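Local coordinates for protein flavodoxin (Bacillus cereus, PDB 6FSG) that binds flavin mononucleotide and, as a flavodoxin, probably serves as a low-potential electron donor to several redox enzymes, at residues I104-E107 against K108-R112. Residues are numbered along the deposited sequence; the frame is centred on the assembly and turned at random. Where two conformers were deposited one is given.
With GLC (alpha-D-glucopyranose), chain D.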
ATOM      1  N   ILE A 104      -0.553  -9.737   4.443  1.00  3.68           N
ATOM      2  CA  ILE A 104      -0.947  -9.403   5.815  1.00  4.17           C
ATOM      3  C   ILE A 104      -1.732  -8.094   5.846  1.00  3.70           C
ATOM      4  O   ILE A 104      -2.764  -7.979   6.526  1.00  3.59           O
ATOM      5  CB  ILE A 104       0.302  -9.329   6.723  1.00  4.82           C
ATOM      6  CG1 ILE A 104       0.920 -10.723   6.903  1.00  6.54           C
ATOM      7  CG2 ILE A 104      -0.040  -8.695   8.079  1.00  6.91           C
ATOM      8  CD1 ILE A 104       2.360 -10.719   7.434  1.00  6.83           C
ATOM      9  N   LEU A 105      -1.241  -7.074   5.136  1.00  3.62           N
ATOM     10  CA  LEU A 105      -1.939  -5.790   5.129  1.00  3.92           C
ATOM     11  C   LEU A 105      -3.287  -5.892   4.420  1.00  3.59           C
ATOM     12  O   LEU A 105      -4.274  -5.292   4.869  1.00  3.66           O
ATOM     13  CB  LEU A 105      -1.060  -4.697   4.526  1.00  3.33           C
ATOM     14  CG  LEU A 105       0.146  -4.321   5.392  1.00  4.05           C
ATOM     15  CD1 LEU A 105       1.022  -3.302   4.696  1.00  6.01           C
ATOM     16  CD2 LEU A 105      -0.271  -3.810   6.767  1.00  5.28           C
ATOM     17  N   ILE A 106      -3.361  -6.661   3.326  1.00  3.35           N
ATOM     18  CA  ILE A 106      -4.652  -6.893   2.676  1.00  3.55           C
ATOM     19  C   ILE A 106      -5.645  -7.490   3.665  1.00  3.35           C
ATOM     20  O   ILE A 106      -6.795  -7.048   3.768  1.00  3.84           O
ATOM     21  CB  ILE A 106      -4.490  -7.759   1.409  1.00  4.10           C
ATOM     22  CG1 ILE A 106      -3.885  -6.920   0.266  1.00  4.46           C
ATOM     23  CG2 ILE A 106      -5.844  -8.381   1.006  1.00  4.44           C
ATOM     24  CD1 ILE A 106      -3.553  -7.729  -0.968  1.00  4.86           C
ATOM     25  N   GLU A 107      -5.224  -8.529   4.390  0.73  4.16           N
ATOM     26  CA  GLU A 107      -6.113  -9.171   5.354  0.73  4.91           C
ATOM     27  C   GLU A 107      -6.659  -8.169   6.367  0.73  4.69           C
ATOM     28  O   GLU A 107      -7.848  -8.203   6.708  0.73  4.70           O
ATOM     29  CB  GLU A 107      -5.361 -10.303   6.058  0.73  7.44           C
ATOM     30  CG  GLU A 107      -6.104 -11.022   7.164  0.73  9.88           C
ATOM     31  CD  GLU A 107      -5.194 -12.001   7.876  0.73 12.47           C
ATOM     32  OE1 GLU A 107      -4.373 -11.575   8.719  0.73 12.81           O
ATOM     33  OE2 GLU A 107      -5.262 -13.194   7.549  0.73 15.02           O
ATOM     34  N   LYS A 108      -5.800  -7.300   6.901  1.00  4.61           N
ATOM     35  CA  LYS A 108      -6.253  -6.356   7.924  1.00  3.98           C
ATOM     36  C   LYS A 108      -7.243  -5.347   7.347  1.00  3.97           C
ATOM     37  O   LYS A 108      -8.259  -5.032   7.976  1.00  4.90           O
ATOM     38  CB  LYS A 108      -5.049  -5.671   8.574  1.00  4.34           C
ATOM     39  CG  LYS A 108      -5.386  -4.802   9.797  1.00  4.54           C
ATOM     40  CD  LYS A 108      -6.108  -5.566  10.921  1.00  5.60           C
ATOM     41  CE  LYS A 108      -5.244  -6.689  11.493  1.00  7.00           C
ATOM     42  NZ  LYS A 108      -5.921  -7.371  12.626  1.00  8.56           N
ATOM     43  N   LEU A 109      -6.983  -4.853   6.137  1.00  3.98           N
ATOM     44  CA  LEU A 109      -7.941  -3.970   5.478  1.00  4.06           C
ATOM     45  C   LEU A 109      -9.295  -4.650   5.316  1.00  4.14           C
ATOM     46  O   LEU A 109     -10.335  -4.028   5.553  1.00  4.50           O
ATOM     47  CB  LEU A 109      -7.404  -3.521   4.119  1.00  4.85           C
ATOM     48  CG  LEU A 109      -6.205  -2.560   4.150  1.00  4.41           C
ATOM     49  CD1 LEU A 109      -5.463  -2.571   2.827  1.00  4.62           C
ATOM     50  CD2 LEU A 109      -6.657  -1.153   4.500  1.00  5.86           C
ATOM     51  N   GLN A 110      -9.299  -5.934   4.933  1.00  4.50           N
ATOM     52  CA  GLN A 110     -10.551  -6.674   4.804  1.00  5.31           C
ATOM     53  C   GLN A 110     -11.286  -6.735   6.131  1.00  4.75           C
ATOM     54  O   GLN A 110     -12.509  -6.555   6.184  1.00  4.87           O
ATOM     55  CB  GLN A 110     -10.275  -8.098   4.332  1.00  5.16           C
ATOM     56  CG  GLN A 110      -9.637  -8.228   2.972  1.00  5.83           C
ATOM     57  CD  GLN A 110      -9.160  -9.647   2.711  1.00  5.88           C
ATOM     58  OE1 GLN A 110      -9.020 -10.451   3.640  1.00  7.47           O
ATOM     59  NE2 GLN A 110      -8.896  -9.962   1.443  1.00  6.50           N
ATOM     60  N   GLU A 111     -10.550  -7.016   7.213  1.00  5.00           N
ATOM     61  CA  GLU A 111     -11.168  -7.153   8.523  1.00  5.55           C
ATOM     62  C   GLU A 111     -11.849  -5.867   8.956  1.00  6.14           C
ATOM     63  O   GLU A 111     -12.842  -5.914   9.681  1.00  6.70           O
ATOM     64  CB  GLU A 111     -10.117  -7.534   9.568  1.00  6.43           C
ATOM     65  CG  GLU A 111      -9.626  -8.959   9.476  1.00  8.82           C
ATOM     66  CD  GLU A 111      -8.536  -9.292  10.480  1.00 11.64           C
ATOM     67  OE1 GLU A 111      -8.191  -8.433  11.321  1.00 12.62           O
ATOM     68  OE2 GLU A 111      -8.030 -10.436  10.424  1.00 13.12           O
ATOM     69  N   ARG A 112     -11.314  -4.717   8.560  1.00  5.98           N
ATOM     70  CA  ARG A 112     -11.846  -3.435   9.003  1.00  5.68           C
ATOM     71  C   ARG A 112     -12.921  -2.894   8.061  1.00  5.17           C
ATOM     72  O   ARG A 112     -13.422  -1.784   8.281  1.00  6.68           O
ATOM     73  CB  ARG A 112     -10.720  -2.417   9.204  1.00  6.77           C
ATOM     74  CG  ARG A 112      -9.566  -2.861  10.128  1.00  7.32           C
ATOM     75  CD  ARG A 112     -10.003  -3.572  11.404  1.00  7.76           C
ATOM     76  NE  ARG A 112     -10.948  -2.747  12.133  1.00  7.20           N
ATOM     77  CZ  ARG A 112     -11.799  -3.210  13.034  1.00 10.95           C
ATOM     78  NH1 ARG A 112     -11.778  -4.491  13.358  1.00 12.58           N
ATOM     79  NH2 ARG A 112     -12.652  -2.385  13.616  1.00 12.30           N
TER
HETATM   80  C1  GLC D1003     -15.479  -3.510  14.690  0.87 55.54           C
HETATM   81  C2  GLC D1003     -14.898  -4.906  14.522  0.87 55.50           C
HETATM   82  C3  GLC D1003     -14.685  -5.530  15.890  0.87 55.53           C
HETATM   83  C4  GLC D1003     -13.824  -4.617  16.752  0.87 55.54           C
HETATM   84  C5  GLC D1003     -14.331  -3.177  16.755  0.87 55.28           C
HETATM   85  C6  GLC D1003     -13.299  -2.268  17.411  0.87 54.95           C
HETATM   86  O1  GLC D1003     -16.719  -3.573  15.401  0.87 55.76           O
HETATM   87  O2  GLC D1003     -15.773  -5.723  13.739  0.87 55.71           O
HETATM   88  O3  GLC D1003     -14.025  -6.790  15.735  0.87 55.76           O
HETATM   89  O4  GLC D1003     -13.826  -5.120  18.093  0.87 55.75           O
HETATM   90  O5  GLC D1003     -14.550  -2.714  15.424  0.87 55.29           O
HETATM   91  O6  GLC D1003     -13.532  -0.906  17.032  0.87 54.56           O
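Four successive backbone hydrogen bonds, each from N of residue i+4 (Lys108, Leu109, Gln110 and Glu111) to O of residue i (Ile104, Leu105, Ile106 and Glu107) with N-H...O angles of 154° or more, show that the last turns of helix 100-111 are regular alpha helix. On one flank Gln110 lies over the preceding turn: its CG rests 3.2 Å from Ile106 O, and its amide NE2 reaches the methyl CG2 of Ile106 at 3.5 Å, the two side chains crossing at a slant. The isoleucine presents that branch because CG2 is anti to its backbone N, while CG1 stands beside the N. In the conformer of Glu107 given, one of two, Glu107 and Glu111 run alongside each other in the same direction, their carboxylate planes nearly parallel, 12° apart. There the aliphatic CG of Glu107 comes 3.8 Å from Glu111 OE2, and the like charges, a provisional pair, are 4.2 Å apart at Glu107 OE1 and Glu111 OE2. The other oxygen of Glu111, OE1, takes a salt bridge from Lys108 NZ at 2.8 Å, approached on the syn side but 23° out of the carboxylate plane. Bends at chi2 and chi3 carry the lysine chain there, and NZ also pairs with Asp76. Leu105 and Leu109 turn to the sheet, where both meet Val87 of strand 84-91, placing this helix as the crossover of a parallel beta-alpha-beta unit in the flavodoxin fold. Beyond the helix, Arg112 NH2 donates a 2.6 Å hydrogen bond to O5 of the bound glucopyranose, while its NE holds Ile78 O. Lys108, paired with Glu111 and Asp76, may partly offset any repulsion between Glu111 and Glu107, and ties the helix end to Asp76, itself part of the sugar pocket with Arg112.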